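Local structure of endosialidase (Enterobacteria phage phi92, 4HIZ) at residues A[67-72]-A[456-461]; A[159-164]-A[305-310]; A[231-236]-A[242-247]; A[546-549]-A[553-556]; A[619-624]-A[641-646]. The protein hydrolyses internal alpha2,8 and alpha2,9 linkages of sialic acid polymers, probably helping the phage through the polysialic acid capsule of its bacterial host. One frame throughout, in Å; residues are numbered along the deposited sequence.

Interaction 1: A[67-72]-A[456-461]; sequences GFFDGN and FNITDQ
Phe69 and Phe456 meet edge to face in an aromatic cluster that packs the loop leading into strand 71-75 against strand 456-460, two elements of different sheets in the catalytic beta-propeller region. The evidence is a ring-plane angle of 84° with centroids 5.0 Å apart. Phe69 CZ stands over the centre of the Phe456 ring and comes within 3.7 Å of Phe456 CG. Phe68 completes the cluster: its ring lies obliquely to that of Phe456, with planes at 34°, and Phe68 CE2 approaches Phe456 CE1 to 3.7 Å. The same Phe68 ring also puts CD2 over one face of Phe69, which is thus flanked by its sequence neighbour while its own edge probes Phe456. No hydrogen bond crosses this contact; the grip is wholly apolar. Met438 of strand 435-442 and Tyr520 and Leu522 of strand 516-523 also touch Phe69, placing it between sheets. In Ile458 a chi1 of 47° goes with a CG2 methyl lying anti to the carbonyl carbon and turned to the Phe69 ring, where Ile458 CG2 rests 3.8 Å from Phe69 CD2.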
# COMPACT_ATOMS: atom_id res chain seq x y z
N GLY A 67 5.19 -5.27 31.03
CA GLY A 67 4.82 -4.37 32.11
C GLY A 67 5.98 -4.01 33.02
O GLY A 67 5.88 -3.02 33.76
N PHE A 68 7.06 -4.80 33.00
CA PHE A 68 8.17 -4.55 33.89
C PHE A 68 8.75 -3.16 33.56
O PHE A 68 9.05 -2.34 34.46
CB PHE A 68 9.24 -5.65 33.82
CG PHE A 68 10.31 -5.50 34.86
CD1 PHE A 68 10.10 -5.98 36.15
CD2 PHE A 68 11.48 -4.79 34.58
CE1 PHE A 68 11.08 -5.78 37.14
CE2 PHE A 68 12.47 -4.60 35.57
CZ PHE A 68 12.26 -5.10 36.84
N PHE A 69 8.91 -2.91 32.25
CA PHE A 69 9.20 -1.57 31.76
C PHE A 69 8.03 -1.09 30.95
O PHE A 69 7.39 -1.88 30.24
CB PHE A 69 10.43 -1.55 30.83
CG PHE A 69 11.72 -1.87 31.53
CD1 PHE A 69 12.15 -1.10 32.60
CD2 PHE A 69 12.46 -2.97 31.16
CE1 PHE A 69 13.34 -1.41 33.25
CE2 PHE A 69 13.66 -3.27 31.80
CZ PHE A 69 14.10 -2.50 32.85
N ASP A 70 7.75 0.21 31.02
CA ASP A 70 6.70 0.77 30.17
C ASP A 70 7.32 1.09 28.81
O ASP A 70 7.60 2.24 28.47
CB ASP A 70 6.09 2.00 30.85
CG ASP A 70 5.39 1.64 32.16
OD1 ASP A 70 4.77 0.54 32.22
OD2 ASP A 70 5.45 2.43 33.12
N GLY A 71 7.56 0.04 28.03
CA GLY A 71 8.24 0.17 26.75
C GLY A 71 7.64 -0.87 25.80
O GLY A 71 7.23 -1.94 26.24
N ASN A 72 7.58 -0.54 24.52
CA ASN A 72 7.02 -1.43 23.51
C ASN A 72 7.71 -1.29 22.18
O ASN A 72 8.28 -0.24 21.88
CB ASN A 72 5.52 -1.15 23.34
CG ASN A 72 4.71 -1.68 24.50
OD1 ASN A 72 4.46 -2.88 24.59
ND2 ASN A 72 4.32 -0.79 25.40
N PHE A 456 19.12 -6.05 31.02
CA PHE A 456 17.75 -6.54 30.88
C PHE A 456 17.48 -6.89 29.42
O PHE A 456 17.60 -6.05 28.55
CB PHE A 456 16.77 -5.43 31.28
CG PHE A 456 16.86 -5.00 32.73
CD1 PHE A 456 16.05 -5.63 33.69
CD2 PHE A 456 17.66 -3.92 33.11
CE1 PHE A 456 16.09 -5.24 35.03
CE2 PHE A 456 17.71 -3.51 34.44
CZ PHE A 456 16.92 -4.16 35.39
N ASN A 457 17.09 -8.15 29.17
CA ASN A 457 16.57 -8.56 27.86
C ASN A 457 15.14 -8.03 27.76
O ASN A 457 14.24 -8.52 28.48
CB ASN A 457 16.63 -10.10 27.79
CG ASN A 457 16.09 -10.67 26.48
OD1 ASN A 457 15.96 -9.98 25.42
ND2 ASN A 457 15.74 -11.93 26.54
N ILE A 458 14.95 -7.01 26.91
CA ILE A 458 13.67 -6.28 26.84
C ILE A 458 12.80 -6.65 25.62
O ILE A 458 11.60 -6.35 25.59
CB ILE A 458 13.92 -4.77 26.81
CG1 ILE A 458 15.03 -4.40 25.79
CG2 ILE A 458 14.38 -4.32 28.20
CD1 ILE A 458 15.00 -2.90 25.42
N THR A 459 13.42 -7.27 24.60
CA THR A 459 12.70 -7.71 23.40
C THR A 459 13.61 -8.68 22.65
O THR A 459 14.83 -8.64 22.85
CB THR A 459 12.29 -6.52 22.47
OG1 THR A 459 11.74 -7.04 21.25
CG2 THR A 459 13.51 -5.66 22.10
N ASP A 460 13.04 -9.58 21.84
CA ASP A 460 13.82 -10.49 21.02
C ASP A 460 13.47 -10.27 19.55
O ASP A 460 12.27 -10.19 19.19
CB ASP A 460 13.46 -11.96 21.31
CG ASP A 460 14.03 -12.49 22.64
OD1 ASP A 460 14.78 -11.78 23.33
OD2 ASP A 460 13.72 -13.68 22.96
N GLN A 461 14.49 -10.29 18.71
CA GLN A 461 14.39 -10.10 17.27
C GLN A 461 14.55 -11.46 16.57
O GLN A 461 14.67 -12.49 17.24
CB GLN A 461 15.52 -9.14 16.82
CG GLN A 461 15.10 -7.68 17.01
CD GLN A 461 14.58 -7.38 18.40
OE1 GLN A 461 15.35 -7.34 19.39
NE2 GLN A 461 13.25 -7.15 18.50

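Interaction 2: A[159-164]-A[305-310]; sequences YAVIET and FAVGYH
Blade-to-blade packing in the beta-propeller brings Tyr159 and Val161 of strand 157-166 against Phe305 and Val307 of strand 304-311. Each strand is second in its own four-stranded antiparallel sheet, and with no hydrogen bond between the two segments, side chains alone make the contact. The aromatic pair is edge-to-face: the edge of Phe305 is directed at the face of Tyr159, with centroids 5.0 Å apart and planes inclined at 57°, well short of perpendicular. Phe305 CE2 sits over the middle of the tyrosine ring and lies 3.7 Å from Tyr159 CG, while Phe305 CZ approaches Tyr159 CD1 at 3.8 Å. This reach follows from the first torsion of Phe305 (chi1 62°), which sets CG between the backbone N and the carbonyl carbon and projects the ring across to the other blade. Two residues along each strand the packing becomes aliphatic. Val161 CG2 is the methyl that does the touching, and it faces both methyls of its partner, 4.0 Å from Val307 CG2 and 4.1 Å from Val307 CG1. All four side chains are buried. Further up the strand Glu163 does not reach the opposite segment; its carboxylate binds His147, Arg165 and Thr292 instead. Around the pair, Phe295 of strand 291-297 touches both aromatic rings, Phe324 meets Phe305, Thr292 packs on both valines, and Ser150 of strand 144-154 abuts Val307, so the first strand of each sheet, 144-154 and 291-297, takes part in the packing between the blades.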
# COMPACT_ATOMS: atom_id res chain seq x y z
N TYR A 159 23.87 18.07 9.64
CA TYR A 159 25.24 17.73 9.32
C TYR A 159 25.34 16.23 9.15
O TYR A 159 24.74 15.49 9.91
CB TYR A 159 26.19 18.19 10.44
CG TYR A 159 26.54 19.65 10.33
CD1 TYR A 159 27.59 20.08 9.49
CD2 TYR A 159 25.80 20.61 11.02
CE1 TYR A 159 27.89 21.46 9.35
CE2 TYR A 159 26.10 22.00 10.90
CZ TYR A 159 27.12 22.40 10.06
OH TYR A 159 27.40 23.73 9.93
N ALA A 160 26.11 15.79 8.17
CA ALA A 160 26.32 14.36 7.99
C ALA A 160 27.74 14.13 7.47
O ALA A 160 28.23 14.91 6.63
CB ALA A 160 25.29 13.78 7.00
N VAL A 161 28.40 13.06 7.93
CA VAL A 161 29.65 12.71 7.28
C VAL A 161 29.29 11.66 6.24
O VAL A 161 28.99 10.51 6.58
CB VAL A 161 30.72 12.14 8.26
CG1 VAL A 161 32.02 11.80 7.48
CG2 VAL A 161 31.01 13.16 9.35
N ILE A 162 29.27 12.11 4.99
CA ILE A 162 28.92 11.24 3.88
C ILE A 162 30.21 10.68 3.31
O ILE A 162 31.08 11.41 2.81
CB ILE A 162 28.15 12.00 2.79
CG1 ILE A 162 26.82 12.53 3.36
CG2 ILE A 162 27.94 11.09 1.59
CD1 ILE A 162 25.87 11.42 3.95
N GLU A 163 30.35 9.38 3.47
CA GLU A 163 31.56 8.67 3.07
C GLU A 163 31.44 8.16 1.65
O GLU A 163 30.35 7.77 1.21
CB GLU A 163 31.74 7.47 4.00
CG GLU A 163 32.07 7.87 5.46
CD GLU A 163 32.23 6.68 6.38
OE1 GLU A 163 31.76 5.56 6.02
OE2 GLU A 163 32.79 6.88 7.48
N THR A 164 32.57 8.08 0.96
CA THR A 164 32.63 7.43 -0.35
C THR A 164 33.46 6.16 -0.16
O THR A 164 34.62 6.24 0.27
CB THR A 164 33.30 8.34 -1.39
OG1 THR A 164 32.48 9.47 -1.64
CG2 THR A 164 33.50 7.62 -2.72
N PHE A 305 31.09 20.48 17.45
CA PHE A 305 30.54 19.13 17.56
C PHE A 305 31.62 18.08 17.39
O PHE A 305 32.76 18.39 17.03
CB PHE A 305 29.34 18.92 16.61
CG PHE A 305 29.63 19.05 15.11
CD1 PHE A 305 30.47 18.15 14.44
CD2 PHE A 305 28.92 19.98 14.35
CE1 PHE A 305 30.67 18.25 13.04
CE2 PHE A 305 29.08 20.06 12.95
CZ PHE A 305 29.96 19.23 12.29
N ALA A 306 31.27 16.83 17.69
CA ALA A 306 32.24 15.76 17.59
C ALA A 306 31.61 14.61 16.77
O ALA A 306 30.39 14.38 16.84
CB ALA A 306 32.64 15.26 18.96
N VAL A 307 32.45 13.90 16.03
CA VAL A 307 32.02 12.72 15.25
C VAL A 307 32.88 11.56 15.74
O VAL A 307 34.07 11.73 15.94
CB VAL A 307 32.31 12.98 13.76
CG1 VAL A 307 32.33 11.69 12.92
CG2 VAL A 307 31.36 14.06 13.20
N GLY A 308 32.28 10.39 15.98
CA GLY A 308 33.10 9.27 16.42
C GLY A 308 33.86 8.65 15.25
O GLY A 308 33.45 8.75 14.08
N TYR A 309 34.96 7.98 15.55
CA TYR A 309 35.64 7.23 14.48
C TYR A 309 36.53 6.15 15.07
O TYR A 309 36.86 6.16 16.28
CB TYR A 309 36.54 8.17 13.61
CG TYR A 309 37.93 8.42 14.22
CD1 TYR A 309 38.09 9.38 15.23
CD2 TYR A 309 39.03 7.71 13.78
CE1 TYR A 309 39.34 9.64 15.78
CE2 TYR A 309 40.29 7.94 14.35
CZ TYR A 309 40.43 8.91 15.34
OH TYR A 309 41.67 9.15 15.92
N HIS A 310 36.88 5.19 14.23
CA HIS A 310 37.94 4.26 14.63
C HIS A 310 38.71 3.78 13.41
O HIS A 310 38.24 3.86 12.25
CB HIS A 310 37.33 3.06 15.41
CG HIS A 310 36.73 2.00 14.54
ND1 HIS A 310 35.48 2.12 13.97
CD2 HIS A 310 37.21 0.79 14.15
CE1 HIS A 310 35.20 1.02 13.27
NE2 HIS A 310 36.24 0.20 13.36

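Interaction 3: A[231-236]-A[242-247]; sequences TVASVI and TVTLAR
Ser234 and Thr242 make the tight part of this contact, their hydroxyls only 2.6 Å apart from Ser234 OG to Thr242 OG1 in a hydrogen bond that either could donate. The chi1 values, 75° for Ser234 and 68° for Thr242, point the two hydroxyls at each other on one face of the sheet. Thr242 is largely buried, and its CG2 methyl meets the tip of Ile236, at 3.7 Å from Ile236 CD1. Two main-chain bonds reinforce the pair: Thr242 N binds Ser234 O at 2.8 Å, and Thr242 O accepts from Ala233 N at 2.8 Å. Because Ala233 and Ser234 together face the single residue Thr242, this is a classic beta bulge in the hairpin of strands 230-237 and 240-244, part of a sheet inserted between two strands of a propeller blade. The short strand axes run at 132° to each other. Beyond the bulge the strands part, and a water takes over, donating to Thr231 O at 2.7 Å and accepting from Thr244 N at 2.8 Å. Thr231, Ala233 and Thr244 are exposed, and on this side the packing is thin: the Ala233 CB methyl lies 3.4 Å from Thr244 OG1. Val243 is buried; besides passing Thr231 O with its CG1, it packs on Phe218, a residue of a glycan-binding pocket, and on Ala201.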
# COMPACT_ATOMS: atom_id res chain seq x y z
N THR A 231 16.63 33.62 -2.00
CA THR A 231 17.90 32.95 -1.74
C THR A 231 18.72 33.84 -0.82
O THR A 231 18.65 35.06 -0.93
CB THR A 231 18.66 32.71 -3.07
OG1 THR A 231 17.89 31.79 -3.89
CG2 THR A 231 19.98 32.09 -2.82
N VAL A 232 19.49 33.25 0.08
CA VAL A 232 20.34 34.04 0.96
C VAL A 232 21.50 34.64 0.15
O VAL A 232 22.27 33.92 -0.48
CB VAL A 232 20.88 33.19 2.12
CG1 VAL A 232 21.96 33.96 2.93
CG2 VAL A 232 19.69 32.68 3.00
N ALA A 233 21.61 35.96 0.21
CA ALA A 233 22.66 36.70 -0.53
C ALA A 233 23.94 36.92 0.28
O ALA A 233 25.07 36.89 -0.27
CB ALA A 233 22.11 38.04 -0.98
N SER A 234 23.80 37.13 1.58
CA SER A 234 24.99 37.27 2.43
C SER A 234 24.59 36.93 3.84
O SER A 234 23.38 36.95 4.17
CB SER A 234 25.56 38.71 2.41
OG SER A 234 24.75 39.59 3.16
N VAL A 235 25.58 36.60 4.67
CA VAL A 235 25.37 36.40 6.09
C VAL A 235 26.20 37.42 6.84
O VAL A 235 27.42 37.54 6.65
CB VAL A 235 25.75 34.97 6.52
CG1 VAL A 235 25.56 34.80 8.03
CG2 VAL A 235 24.86 33.97 5.76
N ILE A 236 25.53 38.18 7.69
CA ILE A 236 26.19 39.25 8.42
C ILE A 236 26.68 38.78 9.78
O ILE A 236 27.81 39.10 10.18
CB ILE A 236 25.26 40.43 8.55
CG1 ILE A 236 24.99 41.00 7.15
CG2 ILE A 236 25.86 41.52 9.44
CD1 ILE A 236 23.92 42.08 7.15
N THR A 242 21.12 38.64 4.56
CA THR A 242 20.43 39.48 3.58
C THR A 242 19.88 38.65 2.42
O THR A 242 20.31 37.51 2.17
CB THR A 242 21.37 40.55 2.96
OG1 THR A 242 22.36 39.90 2.14
CG2 THR A 242 22.02 41.45 4.07
N VAL A 243 18.95 39.26 1.70
CA VAL A 243 18.43 38.73 0.45
C VAL A 243 18.45 39.88 -0.56
O VAL A 243 18.42 41.08 -0.18
CB VAL A 243 16.99 38.12 0.60
CG1 VAL A 243 17.01 36.95 1.59
CG2 VAL A 243 15.95 39.17 1.06
N THR A 244 18.51 39.54 -1.83
CA THR A 244 18.50 40.55 -2.88
C THR A 244 17.13 40.71 -3.54
O THR A 244 16.53 39.74 -3.96
CB THR A 244 19.52 40.18 -3.96
OG1 THR A 244 20.81 40.06 -3.36
CG2 THR A 244 19.60 41.27 -5.04
N LEU A 245 16.66 41.96 -3.63
CA LEU A 245 15.37 42.31 -4.20
C LEU A 245 15.44 42.34 -5.71
O LEU A 245 16.48 42.67 -6.28
CB LEU A 245 14.95 43.70 -3.70
CG LEU A 245 14.90 43.92 -2.19
CD1 LEU A 245 14.40 45.33 -1.87
CD2 LEU A 245 14.00 42.88 -1.53
N ALA A 246 14.32 42.05 -6.36
CA ALA A 246 14.24 42.08 -7.82
C ALA A 246 14.37 43.51 -8.34
O ALA A 246 14.83 43.72 -9.46
CB ALA A 246 12.94 41.43 -8.29
N ARG A 247 13.94 44.48 -7.55
CA ARG A 247 14.18 45.88 -7.91
C ARG A 247 14.40 46.74 -6.68
O ARG A 247 13.98 46.37 -5.58
CB ARG A 247 13.06 46.42 -8.79
CG ARG A 247 11.70 46.28 -8.24
CD ARG A 247 10.66 46.68 -9.29
NE ARG A 247 9.35 46.95 -8.72
CZ ARG A 247 8.91 48.16 -8.39
NH1 ARG A 247 9.69 49.22 -8.57
NH2 ARG A 247 7.70 48.31 -7.87
O HOH W 1 18.92 36.91 -2.84

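Interaction 4: A[546-549]-A[553-556]; sequences VSMG and VRHV
The carbonyl oxygen of His555 is approached by three groups: Ser547 N donates to His555 O at 3.0 Å, the Val546 CA-H makes a C-H...O contact with the same oxygen (CA to O 3.2 Å), and a water, also bound to Ser547 OG, gives it a weak third bond. The return bond is straighter, with His555 N to Ser547 O at 2.8 Å and an N-H...O angle of 175°. Gly549 N reaches Val553 O at 2.9 Å from above the carbonyl plane. These bonds define an antiparallel beta hairpin, with Ser547 and His555 as a hydrogen-bonded pair between two non-hydrogen-bonded ones, Val546 with Val556 and Met548 with Arg554. On the face holding those four side chains, Val546 CG2 touches Val556 CG2 at 3.7 Å, and Val546 CG1 lies 3.7 Å from Arg554 CB. Met548, folded back on itself by bends at chi2 (68°) and chi3 (74°), lays its CE methyl over one face of the Arg554 guanidinium, 3.8 Å from Arg554 NH1. That group is fixed by other subunits: NH2 binds Arg542 O of the third subunit and NH1 binds Tyr508 O of the second. On the opposite face the His555 ring brings CD2 to 3.9 Å from Gly549 CA. Its NE2 bonds to Asp551 in the connecting turn and its ND1 to Asp563 of the third subunit, and strand 554-556 pairs in parallel with a strand of that same chain, carrying the sheet across the trimer interface.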
# COMPACT_ATOMS: atom_id res chain seq x y z
N VAL A 546 -4.29 6.67 -3.62
CA VAL A 546 -5.39 6.26 -4.49
C VAL A 546 -6.73 6.62 -3.93
O VAL A 546 -6.97 6.43 -2.73
CB VAL A 546 -5.33 4.73 -4.71
CG1 VAL A 546 -6.66 4.19 -5.29
CG2 VAL A 546 -4.13 4.36 -5.62
N SER A 547 -7.59 7.17 -4.79
CA SER A 547 -8.99 7.43 -4.44
C SER A 547 -9.82 6.76 -5.51
O SER A 547 -9.45 6.74 -6.67
CB SER A 547 -9.25 8.93 -4.51
OG SER A 547 -8.39 9.58 -3.58
N MET A 548 -10.98 6.25 -5.10
CA MET A 548 -11.93 5.73 -6.09
C MET A 548 -12.69 6.90 -6.72
O MET A 548 -13.30 7.68 -6.00
CB MET A 548 -12.90 4.76 -5.44
CG MET A 548 -13.89 4.15 -6.43
SD MET A 548 -13.06 3.05 -7.60
CE MET A 548 -12.71 1.59 -6.61
N GLY A 549 -12.59 7.08 -8.03
CA GLY A 549 -13.19 8.24 -8.68
C GLY A 549 -14.69 8.09 -8.87
O GLY A 549 -15.24 6.99 -8.72
N VAL A 553 -13.14 4.18 -11.10
CA VAL A 553 -11.77 3.68 -11.31
C VAL A 553 -10.85 4.33 -10.26
O VAL A 553 -11.04 5.49 -9.87
CB VAL A 553 -11.28 4.06 -12.74
CG1 VAL A 553 -9.80 3.63 -12.97
CG2 VAL A 553 -12.21 3.43 -13.81
N ARG A 554 -9.86 3.58 -9.83
CA ARG A 554 -8.80 4.10 -8.96
C ARG A 554 -7.97 5.18 -9.64
O ARG A 554 -7.42 4.97 -10.73
CB ARG A 554 -7.86 2.96 -8.58
CG ARG A 554 -8.50 1.90 -7.67
CD ARG A 554 -7.79 0.57 -7.89
NE ARG A 554 -8.18 -0.41 -6.88
CZ ARG A 554 -9.32 -1.12 -6.91
NH1 ARG A 554 -10.19 -0.97 -7.93
NH2 ARG A 554 -9.58 -1.96 -5.92
N HIS A 555 -7.84 6.32 -8.98
CA HIS A 555 -6.96 7.40 -9.45
C HIS A 555 -5.80 7.56 -8.50
O HIS A 555 -5.99 7.64 -7.27
CB HIS A 555 -7.73 8.74 -9.47
CG HIS A 555 -8.73 8.81 -10.58
ND1 HIS A 555 -8.53 9.58 -11.71
CD2 HIS A 555 -9.90 8.15 -10.77
CE1 HIS A 555 -9.55 9.41 -12.54
NE2 HIS A 555 -10.39 8.54 -12.00
N VAL A 556 -4.61 7.64 -9.09
CA VAL A 556 -3.38 7.85 -8.32
C VAL A 556 -3.02 9.32 -8.39
O VAL A 556 -2.92 9.90 -9.50
CB VAL A 556 -2.23 7.01 -8.92
CG1 VAL A 556 -0.91 7.29 -8.12
CG2 VAL A 556 -2.60 5.52 -8.84
O HOH W 2 -5.87 9.87 -4.77

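Interaction 5: A[619-624]-A[641-646]; sequences PYTTDG and ILYAPG. With EDO (1,2-ethanediol), chain Q.
A type I beta turn at Tyr620-Asp623, in the loop between strands 610-614 and 626-630, places Thr621 against Tyr643, the last residue of strand 640-643, and Pro645 just beyond it. The turn is defined by a bond of 2.9 Å from Asp623 N to Tyr620 O, and by Thr621 and Thr622, both with phi near -70° and psi near -15°. Thr621 is the residue of the loop whose side chain reaches across. Its chi1 of 58° leaves the CG2 methyl anti to the carbonyl carbon, which turns that branch to the tyrosine. Thr621 CG2 lies 3.6 Å from Tyr643 CB and 3.7 Å from Tyr643 CD2, arriving obliquely at the root of the ring. Pro645 adds a second touch, its CG 4.0 Å from Thr621 CB and 3.8 Å from Thr621 O. No hydrogen bond joins the two segments, and the packing is shallow, near the surface. Just ahead of the turn, a 1,2-ethanediol molecule, probably from the crystallisation liquor, donates from O1 to Pro619 O at 2.8 Å, while its O2 comes within 3.8 Å of Tyr620 CE1. Asp623 OD2 bonds back to Thr618 OG1, tying the far end of the turn to the residue ahead of Pro619. Leu626 of strand 626-630 touches both Thr621 and Tyr643, so this middle strand of the three-stranded sheet underlies the contact; Pro619 packs on Ile612 and Cys614 of strand 610-614, and Ile641 and Leu642 continue the sheet by parallel pairing with a strand of the third subunit.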
# COMPACT_ATOMS: atom_id res chain seq x y z
N PRO A 619 -7.91 1.73 -36.21
CA PRO A 619 -6.99 1.47 -37.32
C PRO A 619 -7.67 1.20 -38.66
O PRO A 619 -7.39 0.21 -39.34
CB PRO A 619 -6.20 0.23 -36.84
CG PRO A 619 -7.16 -0.49 -35.92
CD PRO A 619 -7.94 0.62 -35.23
N TYR A 620 -8.52 2.12 -39.07
CA TYR A 620 -9.28 1.97 -40.32
C TYR A 620 -9.20 3.28 -41.07
O TYR A 620 -9.23 4.32 -40.44
CB TYR A 620 -10.75 1.68 -40.03
CG TYR A 620 -10.93 0.43 -39.23
CD1 TYR A 620 -10.76 -0.83 -39.82
CD2 TYR A 620 -11.25 0.49 -37.89
CE1 TYR A 620 -10.90 -1.98 -39.09
CE2 TYR A 620 -11.38 -0.68 -37.13
CZ TYR A 620 -11.21 -1.90 -37.75
OH TYR A 620 -11.35 -3.05 -37.01
N THR A 621 -9.09 3.24 -42.39
CA THR A 621 -8.94 4.48 -43.14
C THR A 621 -10.20 5.34 -43.10
O THR A 621 -10.16 6.53 -43.42
CB THR A 621 -8.56 4.22 -44.61
OG1 THR A 621 -9.58 3.41 -45.20
CG2 THR A 621 -7.25 3.46 -44.68
N THR A 622 -11.32 4.76 -42.70
CA THR A 622 -12.53 5.55 -42.52
C THR A 622 -12.43 6.46 -41.27
O THR A 622 -13.23 7.39 -41.11
CB THR A 622 -13.75 4.67 -42.40
OG1 THR A 622 -13.45 3.65 -41.45
CG2 THR A 622 -14.05 4.01 -43.76
N ASP A 623 -11.45 6.21 -40.42
CA ASP A 623 -11.31 7.00 -39.19
C ASP A 623 -10.09 7.91 -39.19
O ASP A 623 -9.98 8.77 -38.32
CB ASP A 623 -11.17 6.08 -37.98
CG ASP A 623 -12.08 6.46 -36.86
OD1 ASP A 623 -12.80 7.48 -36.98
OD2 ASP A 623 -12.07 5.73 -35.84
N GLY A 624 -9.18 7.70 -40.14
CA GLY A 624 -7.97 8.52 -40.17
C GLY A 624 -6.93 7.95 -41.11
O GLY A 624 -7.01 6.81 -41.57
N ILE A 641 3.19 0.54 -45.74
CA ILE A 641 2.14 1.10 -46.56
C ILE A 641 1.55 2.32 -45.87
O ILE A 641 1.16 2.26 -44.69
CB ILE A 641 0.99 0.08 -46.78
CG1 ILE A 641 1.55 -1.25 -47.28
CG2 ILE A 641 -0.06 0.63 -47.76
CD1 ILE A 641 0.51 -2.37 -47.27
N LEU A 642 1.48 3.42 -46.63
CA LEU A 642 0.91 4.67 -46.12
C LEU A 642 -0.51 4.81 -46.69
O LEU A 642 -0.70 4.70 -47.90
CB LEU A 642 1.80 5.86 -46.54
CG LEU A 642 1.25 7.25 -46.15
CD1 LEU A 642 1.21 7.43 -44.64
CD2 LEU A 642 2.19 8.29 -46.75
N TYR A 643 -1.49 5.02 -45.81
CA TYR A 643 -2.90 5.20 -46.20
C TYR A 643 -3.29 6.63 -45.87
O TYR A 643 -3.27 7.03 -44.71
CB TYR A 643 -3.80 4.28 -45.37
CG TYR A 643 -3.49 2.80 -45.54
CD1 TYR A 643 -2.43 2.20 -44.85
CD2 TYR A 643 -4.26 2.00 -46.36
CE1 TYR A 643 -2.15 0.84 -45.01
CE2 TYR A 643 -3.97 0.63 -46.53
CZ TYR A 643 -2.95 0.07 -45.84
OH TYR A 643 -2.67 -1.28 -46.01
N ALA A 644 -3.59 7.43 -46.88
CA ALA A 644 -3.88 8.85 -46.62
C ALA A 644 -4.99 9.30 -47.55
O ALA A 644 -4.71 9.91 -48.57
CB ALA A 644 -2.59 9.72 -46.82
N PRO A 645 -6.26 8.98 -47.23
CA PRO A 645 -7.37 9.33 -48.12
C PRO A 645 -7.40 10.82 -48.45
O PRO A 645 -7.86 11.17 -49.54
CB PRO A 645 -8.61 8.95 -47.29
CG PRO A 645 -8.13 7.75 -46.45
CD PRO A 645 -6.69 8.15 -46.08
N GLY A 646 -6.95 11.68 -47.54
CA GLY A 646 -6.93 13.12 -47.80
C GLY A 646 -5.72 13.60 -48.59
O GLY A 646 -5.55 14.82 -48.79
C1 EDO Q . -6.60 -3.59 -38.37
O1 EDO Q . -6.84 -2.54 -39.31
C2 EDO Q . -7.89 -4.35 -38.10
O2 EDO Q . -8.40 -4.85 -39.34

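From the N terminus, residues 67-72 open the longest loop, which interaction 1 closes at 456-461 by joining two sheets of the propeller region. Within that span interaction 2 ties two consecutive blades, and within the loop of interaction 2 lies interaction 3, a local hairpin in the inserted eight-stranded sheet; nearest atoms of these two are about 11 Å apart. Interactions 4 and 5 follow in series in the C-terminal region: a tight hairpin with three residues between its segments, then a loop packed on a strand 17 residues onward. No loops cross. Interactions 1 and 5 have centres about 74 Å apart, yet both, like interaction 4, touch the second subunit, whereas interactions 2 and 3 are internal to one chain.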